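Local structure of N utilization substance protein B homolog (1TZV) at residues Y90-E95 / E101-E106; R7-V12 / I108-R113; L16-F21 / E28-E33. The protein probably acts in transcription antitermination, being required for transcription of ribosomal RNA genes and binding the boxA antiterminator sequence of the rRNA operons. One frame throughout, in Å; residues are numbered along the deposited sequence.

Interaction 1 (Y90-E95 / E101-E106)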
# COMPACT_ATOMS: atom_id res chain seq x y z
N TYR A 90 1.95 0.19 -5.50
CA TYR A 90 3.34 0.58 -5.42
C TYR A 90 4.20 -0.67 -5.25
O TYR A 90 5.21 -0.85 -5.95
CB TYR A 90 3.57 1.50 -4.21
CG TYR A 90 5.04 1.62 -3.87
CD1 TYR A 90 5.90 2.42 -4.66
CD2 TYR A 90 5.61 0.82 -2.88
CE1 TYR A 90 7.28 2.38 -4.47
CE2 TYR A 90 7.00 0.78 -2.69
CZ TYR A 90 7.81 1.56 -3.49
OH TYR A 90 9.18 1.47 -3.35
N GLU A 91 3.84 -1.53 -4.31
CA GLU A 91 4.62 -2.73 -4.05
C GLU A 91 4.66 -3.64 -5.28
O GLU A 91 5.74 -4.17 -5.63
CB GLU A 91 4.05 -3.46 -2.83
CG GLU A 91 4.94 -4.58 -2.35
CD GLU A 91 4.42 -5.19 -1.08
OE1 GLU A 91 3.65 -6.17 -1.17
OE2 GLU A 91 4.76 -4.70 0.01
N LEU A 92 3.52 -3.84 -5.92
CA LEU A 92 3.43 -4.66 -7.13
C LEU A 92 4.39 -4.16 -8.23
O LEU A 92 5.15 -4.93 -8.83
CB LEU A 92 2.01 -4.57 -7.68
CG LEU A 92 1.05 -5.69 -8.02
CD1 LEU A 92 -0.30 -5.42 -7.37
CD2 LEU A 92 0.90 -5.76 -9.53
N LEU A 93 4.36 -2.86 -8.48
CA LEU A 93 5.17 -2.28 -9.55
C LEU A 93 6.64 -2.08 -9.26
O LEU A 93 7.48 -2.29 -10.15
CB LEU A 93 4.60 -0.92 -9.95
CG LEU A 93 3.19 -0.87 -10.52
CD1 LEU A 93 2.76 0.59 -10.61
CD2 LEU A 93 3.18 -1.54 -11.89
N PHE A 94 6.96 -1.70 -8.04
CA PHE A 94 8.32 -1.29 -7.69
C PHE A 94 9.17 -2.12 -6.77
O PHE A 94 10.40 -1.95 -6.75
CB PHE A 94 8.26 0.13 -7.14
CG PHE A 94 7.72 1.13 -8.12
CD1 PHE A 94 8.51 1.58 -9.16
CD2 PHE A 94 6.41 1.59 -8.03
CE1 PHE A 94 8.01 2.48 -10.10
CE2 PHE A 94 5.90 2.49 -8.96
CZ PHE A 94 6.70 2.93 -10.01
N GLU A 95 8.55 -2.98 -5.99
CA GLU A 95 9.32 -3.79 -5.07
C GLU A 95 9.49 -5.15 -5.72
O GLU A 95 8.66 -6.04 -5.58
CB GLU A 95 8.61 -3.85 -3.72
CG GLU A 95 8.56 -2.47 -3.05
CD GLU A 95 9.93 -1.99 -2.58
OE1 GLU A 95 10.16 -0.77 -2.49
OE2 GLU A 95 10.78 -2.85 -2.27
N GLU A 101 1.35 -12.83 -5.22
CA GLU A 101 0.45 -13.41 -4.22
C GLU A 101 0.67 -12.84 -2.83
O GLU A 101 -0.29 -12.65 -2.08
CB GLU A 101 0.63 -14.94 -4.20
CG GLU A 101 -0.26 -15.66 -3.21
CD GLU A 101 -0.17 -17.18 -3.36
OE1 GLU A 101 -0.62 -17.70 -4.40
OE2 GLU A 101 0.35 -17.84 -2.44
N VAL A 102 1.92 -12.56 -2.46
CA VAL A 102 2.19 -11.99 -1.14
C VAL A 102 1.65 -10.56 -1.06
O VAL A 102 0.99 -10.17 -0.08
CB VAL A 102 3.71 -12.00 -0.84
CG1 VAL A 102 4.01 -11.16 0.38
CG2 VAL A 102 4.17 -13.42 -0.59
N THR A 103 1.89 -9.76 -2.08
CA THR A 103 1.40 -8.39 -2.10
C THR A 103 -0.12 -8.40 -1.99
O THR A 103 -0.70 -7.68 -1.17
CB THR A 103 1.81 -7.68 -3.39
OG1 THR A 103 3.23 -7.51 -3.37
CG2 THR A 103 1.13 -6.30 -3.50
N ILE A 104 -0.78 -9.22 -2.78
CA ILE A 104 -2.24 -9.23 -2.76
C ILE A 104 -2.80 -9.77 -1.45
O ILE A 104 -3.67 -9.15 -0.84
CB ILE A 104 -2.79 -10.00 -3.99
CG1 ILE A 104 -2.36 -9.28 -5.27
CG2 ILE A 104 -4.30 -10.11 -3.90
CD1 ILE A 104 -2.82 -9.97 -6.54
N ASP A 105 -2.30 -10.91 -0.99
CA ASP A 105 -2.80 -11.49 0.25
C ASP A 105 -2.62 -10.55 1.44
O ASP A 105 -3.51 -10.40 2.27
CB ASP A 105 -2.09 -12.83 0.55
CG ASP A 105 -2.52 -13.96 -0.37
OD1 ASP A 105 -1.96 -15.07 -0.23
OD2 ASP A 105 -3.41 -13.75 -1.22
N GLU A 106 -1.46 -9.91 1.54
CA GLU A 106 -1.22 -9.00 2.66
C GLU A 106 -2.07 -7.75 2.58
O GLU A 106 -2.52 -7.23 3.60
CB GLU A 106 0.26 -8.61 2.73
CG GLU A 106 1.18 -9.74 3.10
CD GLU A 106 0.70 -10.48 4.32
OE1 GLU A 106 0.32 -9.81 5.30
OE2 GLU A 106 0.70 -11.72 4.31
O HOH W 1 0.67 -5.26 -0.15

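Interaction 2 (R7-V12 / I108-R113)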
# COMPACT_ATOMS: atom_id res chain seq x y z
N ARG A 7 4.70 -5.85 9.66
CA ARG A 7 4.70 -4.68 10.53
C ARG A 7 5.32 -3.47 9.82
O ARG A 7 4.84 -2.34 9.98
CB ARG A 7 5.43 -4.98 11.86
CG ARG A 7 5.26 -3.89 12.91
CD ARG A 7 5.50 -4.37 14.36
NE ARG A 7 5.22 -3.29 15.30
CZ ARG A 7 6.14 -2.47 15.82
NH1 ARG A 7 5.77 -1.50 16.65
NH2 ARG A 7 7.42 -2.64 15.53
N MET A 8 6.36 -3.70 9.04
CA MET A 8 6.99 -2.64 8.27
C MET A 8 5.92 -2.06 7.33
O MET A 8 5.72 -0.84 7.29
CB MET A 8 8.15 -3.23 7.44
CG MET A 8 8.88 -2.27 6.49
SD MET A 8 8.01 -1.82 4.97
CE MET A 8 8.05 -3.39 4.08
N ARG A 9 5.21 -2.93 6.61
CA ARG A 9 4.19 -2.47 5.67
C ARG A 9 3.05 -1.76 6.37
O ARG A 9 2.50 -0.79 5.82
CB ARG A 9 3.64 -3.63 4.84
CG ARG A 9 2.81 -3.15 3.66
CD ARG A 9 2.11 -4.28 2.95
NE ARG A 9 2.99 -5.19 2.24
CZ ARG A 9 3.31 -6.41 2.65
NH1 ARG A 9 2.84 -6.88 3.80
NH2 ARG A 9 4.04 -7.19 1.88
N LEU A 10 2.68 -2.22 7.56
CA LEU A 10 1.60 -1.57 8.30
C LEU A 10 2.00 -0.15 8.70
O LEU A 10 1.15 0.73 8.77
CB LEU A 10 1.21 -2.36 9.55
CG LEU A 10 0.12 -3.42 9.42
CD1 LEU A 10 0.01 -4.14 10.75
CD2 LEU A 10 -1.23 -2.79 9.00
N ALA A 11 3.29 0.08 8.96
CA ALA A 11 3.72 1.44 9.33
C ALA A 11 3.52 2.37 8.13
O ALA A 11 3.12 3.53 8.29
CB ALA A 11 5.21 1.43 9.75
N VAL A 12 3.81 1.86 6.93
CA VAL A 12 3.62 2.63 5.70
C VAL A 12 2.12 2.95 5.58
O VAL A 12 1.73 4.10 5.32
CB VAL A 12 4.11 1.83 4.47
CG1 VAL A 12 3.77 2.57 3.21
CG2 VAL A 12 5.62 1.61 4.55
N ILE A 108 -5.04 -7.54 1.23
CA ILE A 108 -6.38 -7.96 1.63
C ILE A 108 -6.45 -8.00 3.16
O ILE A 108 -7.47 -7.60 3.74
CB ILE A 108 -6.70 -9.37 1.06
CG1 ILE A 108 -6.89 -9.31 -0.45
CG2 ILE A 108 -7.95 -9.95 1.73
CD1 ILE A 108 -6.81 -10.70 -1.11
N GLU A 109 -5.41 -8.50 3.82
CA GLU A 109 -5.39 -8.56 5.28
C GLU A 109 -5.55 -7.16 5.88
O GLU A 109 -6.30 -6.99 6.86
CB GLU A 109 -4.07 -9.14 5.80
CG GLU A 109 -3.88 -10.66 5.70
CD GLU A 109 -2.44 -11.09 6.04
OE1 GLU A 109 -1.68 -10.28 6.64
OE2 GLU A 109 -2.05 -12.23 5.72
N ILE A 110 -4.87 -6.16 5.33
CA ILE A 110 -5.00 -4.81 5.86
C ILE A 110 -6.41 -4.29 5.63
O ILE A 110 -7.01 -3.69 6.52
CB ILE A 110 -3.96 -3.85 5.23
CG1 ILE A 110 -2.54 -4.33 5.57
CG2 ILE A 110 -4.16 -2.42 5.78
CD1 ILE A 110 -1.42 -3.48 4.91
N ALA A 111 -6.95 -4.51 4.44
CA ALA A 111 -8.30 -4.05 4.15
C ALA A 111 -9.31 -4.68 5.10
O ALA A 111 -10.23 -4.00 5.55
CB ALA A 111 -8.68 -4.37 2.70
N LYS A 112 -9.16 -5.96 5.40
CA LYS A 112 -10.09 -6.63 6.32
C LYS A 112 -9.89 -6.14 7.75
O LYS A 112 -10.86 -5.99 8.51
CB LYS A 112 -9.89 -8.14 6.25
CG LYS A 112 -10.41 -8.74 4.98
CD LYS A 112 -10.26 -10.26 4.99
CE LYS A 112 -10.90 -10.89 3.76
NZ LYS A 112 -10.87 -12.37 3.86
N ARG A 113 -8.64 -5.87 8.11
CA ARG A 113 -8.26 -5.39 9.44
C ARG A 113 -9.07 -4.17 9.84
O ARG A 113 -9.63 -4.12 10.95
CB ARG A 113 -6.76 -5.05 9.42
CG ARG A 113 -6.14 -4.51 10.71
CD ARG A 113 -4.64 -4.23 10.47
NE ARG A 113 -3.99 -3.65 11.65
CZ ARG A 113 -3.53 -4.34 12.68
NH1 ARG A 113 -2.97 -3.72 13.70
NH2 ARG A 113 -3.62 -5.67 12.68

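Interaction 3 (L16-F21 / E28-E33)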
# COMPACT_ATOMS: atom_id res chain seq x y z
N LEU A 16 0.06 6.66 5.55
CA LEU A 16 -0.89 7.04 4.50
C LEU A 16 -2.25 7.37 5.12
O LEU A 16 -2.87 8.37 4.75
CB LEU A 16 -1.07 5.91 3.48
CG LEU A 16 0.17 5.59 2.66
CD1 LEU A 16 -0.07 4.30 1.89
CD2 LEU A 16 0.48 6.71 1.70
N PHE A 17 -2.70 6.53 6.04
CA PHE A 17 -3.99 6.74 6.71
C PHE A 17 -3.99 8.08 7.46
O PHE A 17 -4.91 8.90 7.31
CB PHE A 17 -4.21 5.55 7.66
CG PHE A 17 -5.48 5.61 8.49
CD1 PHE A 17 -5.53 6.37 9.67
CD2 PHE A 17 -6.58 4.85 8.14
CE1 PHE A 17 -6.68 6.36 10.49
CE2 PHE A 17 -7.74 4.82 8.95
CZ PHE A 17 -7.78 5.58 10.13
N GLN A 18 -2.96 8.31 8.27
CA GLN A 18 -2.91 9.56 9.02
C GLN A 18 -2.80 10.80 8.14
O GLN A 18 -3.36 11.86 8.47
CB GLN A 18 -1.75 9.52 10.02
CG GLN A 18 -1.98 8.49 11.12
CD GLN A 18 -1.02 8.64 12.27
OE1 GLN A 18 -1.43 8.70 13.43
NE2 GLN A 18 0.27 8.70 11.97
N HIS A 19 -2.13 10.70 7.00
CA HIS A 19 -1.99 11.84 6.14
C HIS A 19 -3.33 12.34 5.61
O HIS A 19 -3.48 13.53 5.30
CB HIS A 19 -1.05 11.55 4.96
CG HIS A 19 -0.76 12.75 4.12
ND1 HIS A 19 -1.45 13.04 2.96
CD2 HIS A 19 0.12 13.77 4.30
CE1 HIS A 19 -1.00 14.18 2.46
NE2 HIS A 19 -0.05 14.64 3.25
N GLU A 20 -4.32 11.45 5.51
CA GLU A 20 -5.64 11.86 5.01
C GLU A 20 -6.30 12.94 5.89
O GLU A 20 -7.18 13.67 5.43
CB GLU A 20 -6.58 10.65 4.91
CG GLU A 20 -6.12 9.61 3.86
CD GLU A 20 -6.79 9.80 2.51
OE1 GLU A 20 -6.38 9.14 1.53
OE2 GLU A 20 -7.74 10.60 2.43
N PHE A 21 -5.85 13.04 7.14
CA PHE A 21 -6.40 14.02 8.08
C PHE A 21 -5.37 15.06 8.46
O PHE A 21 -5.62 15.93 9.30
CB PHE A 21 -6.88 13.27 9.32
CG PHE A 21 -7.78 12.13 8.99
CD1 PHE A 21 -7.31 10.82 9.01
CD2 PHE A 21 -9.08 12.38 8.55
CE1 PHE A 21 -8.13 9.77 8.58
CE2 PHE A 21 -9.90 11.34 8.12
CZ PHE A 21 -9.43 10.04 8.13
N GLU A 28 6.37 12.03 4.73
CA GLU A 28 7.62 11.51 5.29
C GLU A 28 7.74 11.82 6.78
O GLU A 28 8.20 10.99 7.55
CB GLU A 28 8.82 12.09 4.56
CG GLU A 28 8.91 11.65 3.12
CD GLU A 28 10.22 12.08 2.49
OE1 GLU A 28 10.18 12.76 1.44
OE2 GLU A 28 11.29 11.74 3.04
N GLN A 29 7.32 13.02 7.19
CA GLN A 29 7.38 13.39 8.60
C GLN A 29 6.42 12.57 9.43
O GLN A 29 6.71 12.16 10.55
CB GLN A 29 7.08 14.88 8.79
CG GLN A 29 8.31 15.77 8.66
CD GLN A 29 9.38 15.40 9.68
OE1 GLN A 29 9.18 15.53 10.89
NE2 GLN A 29 10.53 14.94 9.19
N ILE A 30 5.24 12.32 8.87
CA ILE A 30 4.26 11.50 9.56
C ILE A 30 4.84 10.10 9.80
O ILE A 30 4.70 9.55 10.88
CB ILE A 30 2.95 11.40 8.77
CG1 ILE A 30 2.29 12.79 8.75
CG2 ILE A 30 2.03 10.37 9.40
CD1 ILE A 30 1.03 12.87 7.90
N LEU A 31 5.51 9.53 8.79
CA LEU A 31 6.11 8.20 8.97
C LEU A 31 7.14 8.23 10.10
O LEU A 31 7.22 7.30 10.89
CB LEU A 31 6.77 7.70 7.68
CG LEU A 31 7.50 6.36 7.84
CD1 LEU A 31 6.50 5.24 8.15
CD2 LEU A 31 8.29 6.02 6.59
N GLU A 32 7.94 9.30 10.17
CA GLU A 32 8.94 9.39 11.24
C GLU A 32 8.35 9.38 12.65
O GLU A 32 9.02 8.95 13.60
CB GLU A 32 9.83 10.62 11.05
CG GLU A 32 10.75 10.54 9.82
CD GLU A 32 11.58 9.27 9.77
OE1 GLU A 32 12.25 8.92 10.76
OE2 GLU A 32 11.56 8.60 8.72
N GLU A 33 7.12 9.84 12.81
CA GLU A 33 6.48 9.83 14.13
C GLU A 33 6.10 8.39 14.50
O GLU A 33 6.12 7.99 15.67
CB GLU A 33 5.20 10.67 14.15
CG GLU A 33 5.37 12.14 13.82
CD GLU A 33 4.05 12.90 13.89
OE1 GLU A 33 2.99 12.23 13.91
OE2 GLU A 33 4.07 14.14 13.91
O HOH W 2 2.49 10.11 12.52

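Interaction 1 (Y90-E95 / E101-E106)
One direct hydrogen bond joins the segments: the T103 hydroxyl donates from OG1 to E91 OE1 over 2.6 Å, meeting the anti lone pair, the one turned away from the other carboxylate oxygen. E91 reaches it with CG anti to the backbone N (chi1 -170°) and CD anti in turn, while T103 comes from the opposite direction. The same OE1 also receives a long bond from a water (3.3 Å) that gives its other proton to T103 O at 3.0 Å, so two paths link the carboxylate to the second helix. Partners outside the two segments complete the grip. E91 OE2 is held by R9 NE in a salt bridge and by Y50 OH in a hydrogen bond, which together with T103 would fix the carboxylate's rotation and probably favour its charged form in this buried setting. Apolar contact is modest: T103 CG2 lies 4.1 Å from E91 CB and 4.2 Å from L92 CD1, but closer, at 3.4 Å, to the polar E91 OE1. L92 also touches A131 of helix 117-134. A helical hairpin results, helices 79-94 and 100-114 running roughly antiparallel across a short connection, within the all-helical NusB fold.

Interaction 2 (R7-V12 / I108-R113)
R113 reaches L10 because its chain is extended from CG to NE, with CG anti to the backbone N (chi1 179°); this carries the guanidinium away from helix 100-114 and across to helix 5-19. R9 starts out from its own helix in the same extended way but bends about its CG-CD bond (chi3 -68°), so that the methylene CD, rather than the charged end, is presented to I110. L10, modelled in two conformers, is described here in one of them. It meets R113 coming from the opposite direction and places CD1 over the centre of one guanidinium face, 4.0 Å above the plane. Its other methyl, CD2, rests beside the root of the same group, 3.9 Å from R113 NE. A leucine thus packs against a flat cation by van der Waals contact alone. L10 and I110 lie alongside, running in opposite senses, with L10 CD2 at 4.0 Å from I110 CG1. I110 CD1 touches R9 CD at 4.1 Å, which makes the aliphatic part of the arginine a wall of the apolar patch. The polar end of R9 is engaged elsewhere, NE pairing with E91 OE2; E109 OE1 stays 6.3 Å from R9 NH1 and pairs with R6 instead. Burial falls off from I110, which also touches V84 of helix 79-94, to the exposed R113, which also touches a crystal neighbour. The axes of the two segments stay 11.7 Å apart at closest approach and cross at -57°, a wide spacing bridged by long side chains. This is an oblique helix-helix packing at the partly buried seam between the N-terminal helix 5-19 and helix 100-114, some 95 residues on, of the all-helical NusB fold.

Interaction 3 (L16-F21 / E28-E33)
I30 points its two branches at neighbouring residues of helix 5-19, joining the first two consecutive helices of the all-helical NusB fold. With CG1 anti to its carbonyl carbon (chi1 -67°), CD1 meets H19 and CG2 meets Q18. The I30 and H19 side chains cross at about a right angle: the methyl CD1 arrives at the imidazole edge, near the ring plane, 3.8 Å from H19 CD2, and also sits 3.6 Å from H19 CA. Q18 is met aslant, its amide NE2 lying 3.5 Å from I30 CG2 and its CB 3.9 Å from that same methyl. L27, on the same helix as I30, touches L16 and H19. An alanine in place of I30 would remove both branches and would probably open a gap beside H19 and Q18, with the imidazole less firmly held. E33 OE2 is engaged by R22, while its other oxygen helps hold a water. That water donates to I30 O at 2.8 Å and to E33 OE1 at 2.6 Å, and accepts a weak bond from Q18 NE2 at 2.7 Å.

Interactions 1 and 2 share helix 100-114, and their centres lie 12 Å apart; the salt bridge from R9 NE to E91 OE2, 2.9 Å, ties them directly, so one arginine packs in interaction 2, pairs with the carboxylate of interaction 1 and probably balances its charge. Interactions 2 and 3 share helix 5-19, with centres 15 Å apart, and touch lightly where L31 CD1 packs 3.8 Å from A11 O. Interactions 1 and 3 fall on opposite sides of the chain's centre, 21 Å between centres and about 8 Å between nearest atoms. Along the chain, interaction 2 closes a loop that encloses both others.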